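Local coordinates for protein myosin-I heavy chain (Dictyostelium discoideum, PDB 5EJY) that is an actin-based class VII motor with ATPase activity, involved in early phagocytosis and adhesion, represented here by its first MyTH4-FERM tail module, at residues T56-A59 with V60-S64; Q185-V189 with T190-S194; N326-D330 with Q331-I335; H316-F319 with N320-N324; Q485-V488 with S489-E493. All blocks are in the same frame, centred on the assembly; numbering follows the deposited sequence.

Contact 1 (T56-A59 with V60-S64); sequences TKVA and VEIFS
Lys57 and Glu61, one helical turn apart, form a salt bridge in which Lys57 NZ lies 2.9 Å from Glu61 OE2. The ammonium group does not come in at the rim of the carboxylate but from above its plane, 47° out of it. Bends at chi3 (73°) and chi4 (74°) fold the lysine chain back so that NZ reaches the acid, while Glu61 runs out straight beyond CG. Replacing Glu61 by an alanine would probably cost Lys57 its close carboxylate partner, the pairing with Glu54 being long and weak. On the neighbouring, buried stripe Val58 CG1 rests on Ile62 CD1 at 3.8 Å, and Phe90 and Ile91 of helix 81-97 cover the isoleucine. The backbone bond from Ile62 N to Val58 O (2.8 Å) keeps the turn regular; Ala59 O receives Phe63 N and also Gln108 NE2 from helix 102-112. This is an amphipathic helix of the MyTH4 helical bundle, with an i to i+4 ion pair at its partly exposed edge, beside helix 81-97.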
loop_
_atom_site.group_PDB
_atom_site.type_symbol
_atom_site.label_atom_id
_atom_site.label_comp_id
_atom_site.label_asym_id
_atom_site.label_seq_id
_atom_site.Cartn_x
_atom_site.Cartn_y
_atom_site.Cartn_z
ATOM N N THR A 56 -28.786 10.901 13.920
ATOM C CA THR A 56 -30.118 10.793 13.343
ATOM C C THR A 56 -30.209 11.714 12.133
ATOM O O THR A 56 -30.695 11.319 11.074
ATOM C CB THR A 56 -31.206 11.177 14.364
ATOM O OG1 THR A 56 -31.156 10.277 15.476
ATOM C CG2 THR A 56 -32.583 11.119 13.728
ATOM N N LYS A 57 -29.727 12.945 12.290
ATOM C CA LYS A 57 -29.755 13.920 11.207
ATOM C C LYS A 57 -28.913 13.468 10.017
ATOM O O LYS A 57 -29.319 13.603 8.863
ATOM C CB LYS A 57 -29.245 15.284 11.694
ATOM C CG LYS A 57 -29.196 16.335 10.586
ATOM C CD LYS A 57 -28.557 17.649 11.051
ATOM C CE LYS A 57 -27.043 17.521 11.227
ATOM N NZ LYS A 57 -26.297 17.465 9.930
ATOM N N VAL A 58 -27.729 12.942 10.303
ATOM C CA VAL A 58 -26.851 12.454 9.245
ATOM C C VAL A 58 -27.453 11.241 8.508
ATOM O O VAL A 58 -27.300 11.100 7.296
ATOM C CB VAL A 58 -25.464 12.102 9.808
ATOM C CG1 VAL A 58 -24.622 11.371 8.748
ATOM C CG2 VAL A 58 -24.749 13.373 10.291
ATOM N N ALA A 59 -28.126 10.363 9.239
ATOM C CA ALA A 59 -28.758 9.199 8.609
ATOM C C ALA A 59 -29.765 9.644 7.557
ATOM O O ALA A 59 -29.848 9.069 6.465
ATOM C CB ALA A 59 -29.429 8.322 9.647
ATOM N N VAL A 60 -30.530 10.676 7.887
ATOM C CA VAL A 60 -31.477 11.257 6.945
ATOM C C VAL A 60 -30.764 11.846 5.731
ATOM O O VAL A 60 -31.228 11.680 4.607
ATOM C CB VAL A 60 -32.377 12.325 7.617
ATOM C CG1 VAL A 60 -33.172 13.087 6.571
ATOM C CG2 VAL A 60 -33.302 11.675 8.661
ATOM N N GLU A 61 -29.632 12.518 5.949
ATOM C CA GLU A 61 -28.848 13.064 4.840
ATOM C C GLU A 61 -28.276 11.949 3.958
ATOM O O GLU A 61 -28.217 12.070 2.735
ATOM C CB GLU A 61 -27.689 13.925 5.368
ATOM C CG GLU A 61 -28.128 15.169 6.108
ATOM C CD GLU A 61 -26.958 15.925 6.723
ATOM O OE1 GLU A 61 -25.837 15.366 6.787
ATOM O OE2 GLU A 61 -27.160 17.082 7.142
ATOM N N ILE A 62 -27.827 10.875 4.594
ATOM C CA ILE A 62 -27.296 9.733 3.860
ATOM C C ILE A 62 -28.359 9.199 2.892
ATOM O O ILE A 62 -28.076 8.889 1.735
ATOM C CB ILE A 62 -26.818 8.626 4.831
ATOM C CG1 ILE A 62 -25.466 9.029 5.437
ATOM C CG2 ILE A 62 -26.760 7.259 4.111
ATOM C CD1 ILE A 62 -24.994 8.190 6.624
ATOM N N PHE A 63 -29.594 9.111 3.364
ATOM C CA PHE A 63 -30.657 8.608 2.506
ATOM C C PHE A 63 -30.850 9.502 1.293
ATOM O O PHE A 63 -31.006 9.020 0.177
ATOM C CB PHE A 63 -31.972 8.427 3.264
ATOM C CG PHE A 63 -32.991 7.629 2.489
ATOM C CD1 PHE A 63 -32.939 6.247 2.472
ATOM C CD2 PHE A 63 -33.969 8.266 1.742
ATOM C CE1 PHE A 63 -33.877 5.505 1.743
ATOM C CE2 PHE A 63 -34.906 7.537 1.018
ATOM C CZ PHE A 63 -34.856 6.163 1.015
ATOM N N SER A 64 -30.819 10.810 1.502
ATOM C CA SER A 64 -30.852 11.739 0.374
ATOM C C SER A 64 -29.700 11.497 -0.606
ATOM O O SER A 64 -29.893 11.590 -1.822
ATOM C CB SER A 64 -30.849 13.191 0.856
ATOM O OG SER A 64 -31.931 13.414 1.743
#

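Contact 2 (Q185-V189 with T190-S194); sequences QVPSV and TELES
Polar contacts gather round Ser188 and Glu191. Ser188 OG accepts a weak hydrogen bond from Glu191 N (3.4 Å), making Ser188 the N-cap of helix 189-196, and a chi1 of 60° holds its OG over the first turn. The helix packs on the ubiquitin-like FERM lobe, where Glu191 touches Cys265 of helix 264-277 and Ile201 of strand 201-207. Water 1 ties the same two residues again, accepting from Ser188 N and donating to Glu191 OE1 at 2.6 Å. Glu191 OE2 turns elsewhere, to a salt bridge with Arg183 and a hydrogen bond from Ser219. A leucine at Glu191 would probably strand the Arg183 charge and break the water link to Ser188 N. Backbone bonds from Leu192 N to Ser188 O (3.0 Å) and from Glu193 N to Val189 O start the helix proper. Pro187 CB meets Leu192 CD2 at 3.7 Å in an apolar pair. Aliphatic carbons also graze carboxylates, Pro187 CB 3.5 Å from Glu191 OE1 and Val189 CG1 3.8 Å from Glu193 CD.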
loop_
_atom_site.group_PDB
_atom_site.type_symbol
_atom_site.label_atom_id
_atom_site.label_comp_id
_atom_site.label_asym_id
_atom_site.label_seq_id
_atom_site.Cartn_x
_atom_site.Cartn_y
_atom_site.Cartn_z
ATOM N N GLN A 185 -9.150 3.732 4.744
ATOM C CA GLN A 185 -9.548 4.876 3.940
ATOM C C GLN A 185 -10.782 4.569 3.100
ATOM O O GLN A 185 -11.068 3.411 2.800
ATOM C CB GLN A 185 -8.396 5.316 3.013
ATOM C CG GLN A 185 -7.030 5.494 3.708
ATOM C CD GLN A 185 -7.060 6.529 4.846
ATOM O OE1 GLN A 185 -7.864 7.462 4.828
ATOM N NE2 GLN A 185 -6.173 6.365 5.835
ATOM N N VAL A 186 -11.487 5.624 2.709
ATOM C CA VAL A 186 -12.563 5.538 1.736
ATOM C C VAL A 186 -11.978 5.357 0.327
ATOM O O VAL A 186 -10.999 6.020 -0.032
ATOM C CB VAL A 186 -13.417 6.826 1.783
ATOM C CG1 VAL A 186 -14.388 6.895 0.601
ATOM C CG2 VAL A 186 -14.156 6.923 3.130
ATOM N N PRO A 187 -12.564 4.451 -0.468
ATOM C CA PRO A 187 -12.103 4.233 -1.847
ATOM C C PRO A 187 -11.918 5.523 -2.657
ATOM O O PRO A 187 -12.760 6.428 -2.600
ATOM C CB PRO A 187 -13.236 3.403 -2.453
ATOM C CG PRO A 187 -13.719 2.597 -1.317
ATOM C CD PRO A 187 -13.596 3.462 -0.082
ATOM N N SER A 188 -10.815 5.597 -3.394
ATOM C CA SER A 188 -10.595 6.669 -4.364
ATOM C C SER A 188 -11.558 6.506 -5.532
ATOM O O SER A 188 -12.177 5.453 -5.691
ATOM C CB SER A 188 -9.171 6.594 -4.916
ATOM O OG SER A 188 -8.952 5.361 -5.567
ATOM N N VAL A 189 -11.661 7.528 -6.373
ATOM C CA VAL A 189 -12.480 7.411 -7.580
ATOM C C VAL A 189 -12.052 6.249 -8.484
ATOM O O VAL A 189 -12.887 5.561 -9.071
ATOM C CB VAL A 189 -12.478 8.715 -8.401
ATOM C CG1 VAL A 189 -13.177 8.489 -9.752
ATOM C CG2 VAL A 189 -13.151 9.824 -7.620
ATOM N N THR A 190 -10.751 6.023 -8.606
ATOM C CA THR A 190 -10.279 4.942 -9.467
ATOM C C THR A 190 -10.767 3.584 -8.967
ATOM O O THR A 190 -11.165 2.719 -9.753
ATOM C CB THR A 190 -8.752 4.919 -9.571
ATOM O OG1 THR A 190 -8.294 6.202 -9.994
ATOM C CG2 THR A 190 -8.320 3.882 -10.592
ATOM N N GLU A 191 -10.736 3.395 -7.654
ATOM C CA GLU A 191 -11.211 2.143 -7.079
ATOM C C GLU A 191 -12.726 1.986 -7.246
ATOM O O GLU A 191 -13.213 0.905 -7.590
ATOM C CB GLU A 191 -10.805 2.054 -5.600
ATOM C CG GLU A 191 -11.264 0.771 -4.904
ATOM C CD GLU A 191 -10.964 0.777 -3.409
ATOM O OE1 GLU A 191 -10.234 1.684 -2.926
ATOM O OE2 GLU A 191 -11.447 -0.132 -2.706
ATOM N N LEU A 192 -13.470 3.059 -6.997
ATOM C CA LEU A 192 -14.928 3.017 -7.135
ATOM C C LEU A 192 -15.349 2.673 -8.557
ATOM O O LEU A 192 -16.318 1.941 -8.766
ATOM C CB LEU A 192 -15.565 4.349 -6.705
ATOM C CG LEU A 192 -15.500 4.668 -5.209
ATOM C CD1 LEU A 192 -15.904 6.101 -4.958
ATOM C CD2 LEU A 192 -16.399 3.714 -4.426
ATOM N N GLU A 193 -14.620 3.199 -9.535
ATOM C CA GLU A 193 -14.892 2.869 -10.938
ATOM C C GLU A 193 -14.783 1.370 -11.200
ATOM O O GLU A 193 -15.659 0.779 -11.832
ATOM C CB GLU A 193 -13.983 3.679 -11.869
ATOM C CG GLU A 193 -14.342 5.158 -11.878
ATOM C CD GLU A 193 -13.374 6.020 -12.672
ATOM O OE1 GLU A 193 -12.153 5.738 -12.654
ATOM O OE2 GLU A 193 -13.841 6.993 -13.308
ATOM N N SER A 194 -13.719 0.753 -10.700
ATOM C CA SER A 194 -13.551 -0.698 -10.788
ATOM C C SER A 194 -14.643 -1.472 -10.046
ATOM O O SER A 194 -15.213 -2.428 -10.576
ATOM C CB SER A 194 -12.180 -1.109 -10.239
ATOM O OG SER A 194 -11.140 -0.613 -11.061
HETATM O O HOH W 1 -8.603 3.592 -3.551
#

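Contact 3 (N326-D330 with Q331-I335); sequences NYCKD and QDYQI
Asp330 joins the two segments: the irregular chain of 326-330 ends there, and helix 331-346 starts at Gln331. Its carbonyl O takes the first helical hydrogen bond, from Gln334 N at 3.0 Å, with the N-H in the carbonyl plane and nearly straight (169°). The side chain works on the same turn. With CG anti to the backbone N (chi1 178°), the carboxylate swings over the opening turn, and OD1 accepts from Tyr333 N at 2.8 Å; the amide meets that oxygen from above the carboxylate plane, 65° out of it. This is an N-cap, here closing the start of a helix in the FERM central domain, and the negative group would be expected to interact well with the positive end of the helix dipole. The same carboxylate packs on Tyr333 CB, with Asp330 CG 3.5 Å away, the two side chains crossing at about a right angle.

Cys328, buried, points its side chain toward the helix. Its SG, 5.4 Å from the centroid of the Tyr333 ring, approaches obliquely in a sulfur-aromatic contact, and it also accepts a weak hydrogen bond from Asp330 N. Gln334 brings CG to 4.1 Å from SG, while its NE2 bonds to Leu322 O at the end of the preceding helix. The far end of Tyr333 is fixed by a hydrogen bond from OH to Leu400 O and by an edge-to-face contact with His404.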
loop_
_atom_site.group_PDB
_atom_site.type_symbol
_atom_site.label_atom_id
_atom_site.label_comp_id
_atom_site.label_asym_id
_atom_site.label_seq_id
_atom_site.Cartn_x
_atom_site.Cartn_y
_atom_site.Cartn_z
ATOM N N ASN A 326 22.873 10.727 1.237
ATOM C CA ASN A 326 22.546 10.341 2.614
ATOM C C ASN A 326 23.217 9.042 3.017
ATOM O O ASN A 326 23.337 8.745 4.204
ATOM C CB ASN A 326 21.031 10.189 2.805
ATOM C CG ASN A 326 20.308 11.515 2.846
ATOM O OD1 ASN A 326 20.846 12.515 3.318
ATOM N ND2 ASN A 326 19.076 11.530 2.356
ATOM N N TYR A 327 23.635 8.256 2.024
ATOM C CA TYR A 327 24.240 6.952 2.275
ATOM C C TYR A 327 25.723 6.906 1.895
ATOM O O TYR A 327 26.503 6.179 2.504
ATOM C CB TYR A 327 23.489 5.862 1.490
ATOM C CG TYR A 327 22.066 5.614 1.953
ATOM C CD1 TYR A 327 21.769 5.452 3.299
ATOM C CD2 TYR A 327 21.016 5.530 1.032
ATOM C CE1 TYR A 327 20.459 5.207 3.724
ATOM C CE2 TYR A 327 19.710 5.294 1.447
ATOM C CZ TYR A 327 19.440 5.132 2.792
ATOM O OH TYR A 327 18.152 4.897 3.206
ATOM N N CYS A 328 26.104 7.664 0.873
ATOM C CA CYS A 328 27.473 7.623 0.362
ATOM C C CYS A 328 27.902 8.981 -0.184
ATOM O O CYS A 328 27.182 9.595 -0.974
ATOM C CB CYS A 328 27.593 6.556 -0.736
ATOM S SG CYS A 328 29.233 6.423 -1.512
ATOM N N LYS A 329 29.074 9.451 0.239
ATOM C CA LYS A 329 29.585 10.738 -0.219
ATOM C C LYS A 329 30.932 10.577 -0.940
ATOM O O LYS A 329 31.557 11.560 -1.346
ATOM C CB LYS A 329 29.719 11.711 0.961
ATOM C CG LYS A 329 28.445 11.884 1.797
ATOM C CD LYS A 329 28.632 12.889 2.932
ATOM C CE LYS A 329 27.426 12.929 3.868
ATOM N NZ LYS A 329 26.143 13.211 3.146
ATOM N N ASP A 330 31.371 9.333 -1.096
ATOM C CA ASP A 330 32.666 9.038 -1.697
ATOM C C ASP A 330 32.608 9.095 -3.227
ATOM O O ASP A 330 32.141 8.153 -3.880
ATOM C CB ASP A 330 33.144 7.662 -1.234
ATOM C CG ASP A 330 34.471 7.268 -1.850
ATOM O OD1 ASP A 330 34.874 7.883 -2.857
ATOM O OD2 ASP A 330 35.105 6.328 -1.333
ATOM N N GLN A 331 33.099 10.193 -3.796
ATOM C CA GLN A 331 33.033 10.388 -5.242
ATOM C C GLN A 331 33.884 9.373 -6.003
ATOM O O GLN A 331 33.487 8.897 -7.075
ATOM C CB GLN A 331 33.468 11.800 -5.619
ATOM C CG GLN A 331 32.559 12.916 -5.138
ATOM C CD GLN A 331 33.222 14.271 -5.311
ATOM O OE1 GLN A 331 34.445 14.388 -5.207
ATOM N NE2 GLN A 331 32.424 15.296 -5.595
ATOM N N ASP A 332 35.059 9.055 -5.464
ATOM C CA ASP A 332 35.920 8.056 -6.087
ATOM C C ASP A 332 35.154 6.749 -6.257
ATOM O O ASP A 332 35.175 6.137 -7.328
ATOM C CB ASP A 332 37.171 7.790 -5.247
ATOM C CG ASP A 332 38.230 8.880 -5.389
ATOM O OD1 ASP A 332 38.140 9.724 -6.310
ATOM O OD2 ASP A 332 39.171 8.871 -4.567
ATOM N N TYR A 333 34.494 6.315 -5.189
ATOM C CA TYR A 333 33.741 5.064 -5.239
ATOM C C TYR A 333 32.609 5.134 -6.253
ATOM O O TYR A 333 32.445 4.230 -7.075
ATOM C CB TYR A 333 33.173 4.692 -3.874
ATOM C CG TYR A 333 32.371 3.413 -3.925
ATOM C CD1 TYR A 333 31.005 3.431 -4.190
ATOM C CD2 TYR A 333 32.986 2.186 -3.730
ATOM C CE1 TYR A 333 30.272 2.250 -4.251
ATOM C CE2 TYR A 333 32.272 1.012 -3.782
ATOM C CZ TYR A 333 30.912 1.046 -4.041
ATOM O OH TYR A 333 30.213 -0.137 -4.088
ATOM N N GLN A 334 31.827 6.207 -6.194
ATOM C CA GLN A 334 30.712 6.363 -7.116
ATOM C C GLN A 334 31.225 6.337 -8.552
ATOM O O GLN A 334 30.613 5.739 -9.448
ATOM C CB GLN A 334 29.944 7.646 -6.815
ATOM C CG GLN A 334 29.275 7.627 -5.440
ATOM C CD GLN A 334 28.748 8.988 -5.023
ATOM O OE1 GLN A 334 29.330 10.022 -5.359
ATOM N NE2 GLN A 334 27.639 8.995 -4.286
ATOM N N ILE A 335 32.370 6.972 -8.758
ATOM C CA ILE A 335 33.009 6.991 -10.066
ATOM C C ILE A 335 33.347 5.588 -10.532
ATOM O O ILE A 335 33.141 5.253 -11.698
ATOM C CB ILE A 335 34.313 7.828 -10.050
ATOM C CG1 ILE A 335 33.984 9.310 -9.924
ATOM C CG2 ILE A 335 35.101 7.606 -11.327
ATOM C CD1 ILE A 335 32.991 9.776 -10.959
#

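Contact 4 (H316-F319 with N320-N324); sequences HQLF and NDLFN
The last turns of helix 304-322, in the FERM central domain, bring Phe319 and Phe323 together where the helix runs out. The rings meet obliquely, with centroids 4.6 Å apart and planes at 39°: Phe319 CE2 stands 3.8 Å above the plane of the Phe323 ring, over its centre. Phe319 has CG anti to the backbone N (chi1 -180°), which lets its ring lean forward, toward the helix end, over that face. Phe323 has already left the helix, and its N bonds to Asn320 O and, weakly, to Phe319 O; its side chain reaches Gln334 and Ile337 of helix 331-346, so the aromatic pair faces the next helix of the same domain. On another side of the helix, Leu318 CD1 packs on Leu322 CD1 at 3.8 Å, both leucines also touching Leu401 of helix 390-402.

The remaining polar faces are bridged by water. Gln317 and Asp321 run side by side, amide and carboxylate planes 63° apart, with water 3 between Gln317 NE2 and Asp321 OD2 (2.8 Å to the acid). Water 4 donates to Asp321 OD1 and the backbone Gln317 O. The side-chain oxygen, Gln317 OE1, accepts from Lys291 N. Water 2 donates to Asn320 OD1 at 2.7 Å and to His316 O.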
loop_
_atom_site.group_PDB
_atom_site.type_symbol
_atom_site.label_atom_id
_atom_site.label_comp_id
_atom_site.label_asym_id
_atom_site.label_seq_id
_atom_site.Cartn_x
_atom_site.Cartn_y
_atom_site.Cartn_z
ATOM N N HIS A 316 20.588 -3.207 -8.471
ATOM C CA HIS A 316 20.100 -1.916 -8.957
ATOM C C HIS A 316 19.759 -0.998 -7.794
ATOM O O HIS A 316 20.029 0.202 -7.834
ATOM C CB HIS A 316 18.856 -2.091 -9.834
ATOM C CG HIS A 316 19.122 -2.799 -11.124
ATOM N ND1 HIS A 316 18.841 -4.134 -11.311
ATOM C CD2 HIS A 316 19.649 -2.358 -12.288
ATOM C CE1 HIS A 316 19.179 -4.486 -12.538
ATOM N NE2 HIS A 316 19.668 -3.425 -13.153
ATOM N N GLN A 317 19.135 -1.575 -6.774
ATOM C CA GLN A 317 18.749 -0.837 -5.568
ATOM C C GLN A 317 19.971 -0.303 -4.820
ATOM O O GLN A 317 20.022 0.869 -4.460
ATOM C CB GLN A 317 17.940 -1.756 -4.655
ATOM C CG GLN A 317 17.742 -1.272 -3.230
ATOM C CD GLN A 317 16.879 -2.233 -2.428
ATOM O OE1 GLN A 317 16.007 -2.894 -2.986
ATOM N NE2 GLN A 317 17.139 -2.340 -1.129
ATOM N N LEU A 318 20.936 -1.178 -4.572
ATOM C CA LEU A 318 22.160 -0.794 -3.866
ATOM C C LEU A 318 22.952 0.260 -4.628
ATOM O O LEU A 318 23.431 1.231 -4.041
ATOM C CB LEU A 318 23.021 -2.023 -3.611
ATOM C CG LEU A 318 24.351 -1.811 -2.878
ATOM C CD1 LEU A 318 24.158 -1.070 -1.551
ATOM C CD2 LEU A 318 24.976 -3.169 -2.651
ATOM N N PHE A 319 23.099 0.068 -5.935
ATOM C CA PHE A 319 23.763 1.050 -6.780
ATOM C C PHE A 319 23.109 2.409 -6.598
ATOM O O PHE A 319 23.788 3.414 -6.384
ATOM C CB PHE A 319 23.665 0.629 -8.249
ATOM C CG PHE A 319 24.330 1.584 -9.207
ATOM C CD1 PHE A 319 25.567 1.279 -9.759
ATOM C CD2 PHE A 319 23.710 2.771 -9.569
ATOM C CE1 PHE A 319 26.174 2.144 -10.652
ATOM C CE2 PHE A 319 24.311 3.647 -10.455
ATOM C CZ PHE A 319 25.549 3.334 -10.997
ATOM N N ASN A 320 21.782 2.443 -6.689
ATOM C CA ASN A 320 21.055 3.697 -6.532
ATOM C C ASN A 320 21.200 4.296 -5.136
ATOM O O ASN A 320 21.305 5.513 -4.990
ATOM C CB ASN A 320 19.579 3.522 -6.883
ATOM C CG ASN A 320 19.371 3.234 -8.354
ATOM O OD1 ASN A 320 20.173 3.651 -9.193
ATOM N ND2 ASN A 320 18.295 2.520 -8.677
ATOM N N ASP A 321 21.212 3.451 -4.113
ATOM C CA ASP A 321 21.397 3.957 -2.765
ATOM C C ASP A 321 22.812 4.541 -2.595
ATOM O O ASP A 321 22.995 5.530 -1.900
ATOM C CB ASP A 321 21.138 2.876 -1.718
ATOM C CG ASP A 321 19.648 2.588 -1.524
ATOM O OD1 ASP A 321 18.816 3.439 -1.887
ATOM O OD2 ASP A 321 19.320 1.516 -0.993
ATOM N N LEU A 322 23.804 3.926 -3.228
ATOM C CA LEU A 322 25.182 4.409 -3.093
ATOM C C LEU A 322 25.417 5.685 -3.894
ATOM O O LEU A 322 26.469 6.328 -3.769
ATOM C CB LEU A 322 26.187 3.302 -3.440
ATOM C CG LEU A 322 26.095 2.121 -2.479
ATOM C CD1 LEU A 322 27.074 1.018 -2.830
ATOM C CD2 LEU A 322 26.320 2.604 -1.037
ATOM N N PHE A 323 24.425 6.064 -4.697
ATOM C CA PHE A 323 24.431 7.338 -5.415
ATOM C C PHE A 323 23.645 8.391 -4.631
ATOM O O PHE A 323 23.498 9.534 -5.071
ATOM C CB PHE A 323 23.848 7.187 -6.835
ATOM C CG PHE A 323 24.896 6.969 -7.917
ATOM C CD1 PHE A 323 26.088 6.324 -7.635
ATOM C CD2 PHE A 323 24.680 7.423 -9.212
ATOM C CE1 PHE A 323 27.048 6.130 -8.621
ATOM C CE2 PHE A 323 25.633 7.230 -10.205
ATOM C CZ PHE A 323 26.821 6.583 -9.905
ATOM N N ASN A 324 23.148 7.992 -3.465
ATOM C CA ASN A 324 22.371 8.865 -2.594
ATOM C C ASN A 324 23.307 9.459 -1.538
ATOM O O ASN A 324 23.911 8.712 -0.773
ATOM C CB ASN A 324 21.271 8.029 -1.922
ATOM C CG ASN A 324 20.343 8.853 -1.036
ATOM O OD1 ASN A 324 20.735 9.870 -0.472
ATOM N ND2 ASN A 324 19.103 8.402 -0.909
HETATM O O HOH W 2 20.440 1.442 -10.808
HETATM O O HOH W 3 19.774 -1.046 -0.009
HETATM O O HOH W 4 17.226 2.512 -3.976
#

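Contact 5 (Q485-V488 with S489-E493); sequences QKLV and SLIKE
A chi1 of 66° places Ser489 OG between its own backbone N and carbonyl carbon, turned back along the helix toward the preceding turn. There it lies 3.0 Å from Gln485 O and 3.2 Å from Lys486 O, two possible acceptors between which the hydroxyl proton is not settled; Lys292 NZ also hydrogen-bonds to this oxygen. Lys492 bends at chi4 (67°), bringing NZ to 3.3 Å from Val488 CG1, and the two side chains lie alongside each other. Lys486, in one of its two conformers, runs extended beside Leu490, its CG 4.0 Å from Leu490 CD1, and its NZ ends on Leu411 O. Leu487 and Ile491 belong to the buried side, their CD1 atoms 4.3 Å apart, and both side chains lean on strands 426-432 and 466-470. Backbone bonds such as Lys492 N to Val488 O (3.0 Å) run through these turns. An amphipathic helix laid against beta-strands in this way is characteristic of the C-terminal helix of a FERM F3 lobe, which has a PH-like fold.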
loop_
_atom_site.group_PDB
_atom_site.type_symbol
_atom_site.label_atom_id
_atom_site.label_comp_id
_atom_site.label_asym_id
_atom_site.label_seq_id
_atom_site.Cartn_x
_atom_site.Cartn_y
_atom_site.Cartn_z
ATOM N N GLN A 485 7.925 3.899 10.757
ATOM C CA GLN A 485 7.363 2.560 10.639
ATOM C C GLN A 485 8.366 1.569 10.044
ATOM O O GLN A 485 8.412 0.413 10.455
ATOM C CB GLN A 485 6.057 2.577 9.830
ATOM C CG GLN A 485 5.397 1.210 9.702
ATOM C CD GLN A 485 4.091 1.273 8.931
ATOM O OE1 GLN A 485 3.075 1.714 9.462
ATOM N NE2 GLN A 485 4.117 0.853 7.670
ATOM N N LYS A 486 9.164 2.017 9.077
ATOM C CA LYS A 486 10.192 1.169 8.487
ATOM C C LYS A 486 11.188 0.722 9.552
ATOM O O LYS A 486 11.511 -0.462 9.656
ATOM C CB LYS A 486 10.931 1.896 7.356
ATOM C CG LYS A 486 11.960 1.028 6.643
ATOM C CD LYS A 486 12.728 1.791 5.564
ATOM C CE LYS A 486 13.765 0.881 4.872
ATOM N NZ LYS A 486 14.601 1.561 3.819
ATOM N N LEU A 487 11.668 1.675 10.346
ATOM C CA LEU A 487 12.660 1.352 11.373
ATOM C C LEU A 487 12.084 0.387 12.420
ATOM O O LEU A 487 12.706 -0.619 12.744
ATOM C CB LEU A 487 13.178 2.632 12.033
ATOM C CG LEU A 487 14.275 2.427 13.083
ATOM C CD1 LEU A 487 15.387 1.550 12.516
ATOM C CD2 LEU A 487 14.817 3.776 13.514
ATOM N N VAL A 488 10.899 0.691 12.943
ATOM C CA VAL A 488 10.242 -0.190 13.912
ATOM C C VAL A 488 10.035 -1.600 13.349
ATOM O O VAL A 488 10.356 -2.597 14.005
ATOM C CB VAL A 488 8.873 0.377 14.369
ATOM C CG1 VAL A 488 8.077 -0.677 15.169
ATOM C CG2 VAL A 488 9.062 1.657 15.193
ATOM N N SER A 489 9.492 -1.695 12.136
ATOM C CA SER A 489 9.210 -3.014 11.572
ATOM C C SER A 489 10.486 -3.788 11.254
ATOM O O SER A 489 10.517 -5.006 11.374
ATOM C CB SER A 489 8.285 -2.925 10.335
ATOM O OG SER A 489 8.934 -2.265 9.267
ATOM N N LEU A 490 11.547 -3.091 10.860
ATOM C CA LEU A 490 12.817 -3.773 10.618
ATOM C C LEU A 490 13.321 -4.387 11.919
ATOM O O LEU A 490 13.761 -5.531 11.951
ATOM C CB LEU A 490 13.866 -2.802 10.082
ATOM C CG LEU A 490 13.719 -2.362 8.627
ATOM C CD1 LEU A 490 14.743 -1.268 8.301
ATOM C CD2 LEU A 490 13.885 -3.572 7.700
ATOM N N ILE A 491 13.256 -3.624 13.004
ATOM C CA ILE A 491 13.732 -4.152 14.275
ATOM C C ILE A 491 12.916 -5.383 14.662
ATOM O O ILE A 491 13.473 -6.429 15.013
ATOM C CB ILE A 491 13.698 -3.098 15.384
ATOM C CG1 ILE A 491 14.692 -1.981 15.045
ATOM C CG2 ILE A 491 14.041 -3.748 16.739
ATOM C CD1 ILE A 491 14.687 -0.792 16.023
ATOM N N LYS A 492 11.593 -5.270 14.562
ATOM C CA LYS A 492 10.725 -6.392 14.900
ATOM C C LYS A 492 10.923 -7.613 13.993
ATOM O O LYS A 492 10.932 -8.750 14.473
ATOM C CB LYS A 492 9.260 -5.947 14.902
ATOM C CG LYS A 492 8.958 -4.925 16.004
ATOM C CD LYS A 492 7.485 -4.566 16.049
ATOM C CE LYS A 492 7.082 -4.058 17.427
ATOM N NZ LYS A 492 7.719 -2.764 17.756
ATOM N N GLU A 493 11.070 -7.388 12.687
ATOM C CA GLU A 493 11.229 -8.500 11.751
ATOM C C GLU A 493 12.579 -9.218 11.865
ATOM O O GLU A 493 12.643 -10.447 11.784
ATOM C CB GLU A 493 11.013 -8.028 10.311
ATOM C CG GLU A 493 9.616 -7.509 10.040
ATOM C CD GLU A 493 8.626 -8.626 9.766
ATOM O OE1 GLU A 493 8.930 -9.795 10.096
ATOM O OE2 GLU A 493 7.549 -8.335 9.205
#

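How the contacts relate
Contacts 3 and 4 are the one pair that touch: in the FERM central domain the end of helix 304-322 meets the start of helix 331-346. Contacts 1 and 2 both belong to the MyTH4 part; the centres of contacts 1 and 3 are about 61 Å apart, across the centre of the chain. Contacts 1, 4 and 5 each turn an apolar pair to the core (Val58/Ile62, Leu318/Leu322, Leu487/Ile491) and a polar side to more exposed ground: an ion pair in contact 1, water bridges in contact 4, and, in the first turns of its helix, a lysine-bonded serine in contact 5. Contacts 2 and 3 cap helix starts, by a weak serine bond and a short, nearly straight aspartate bond.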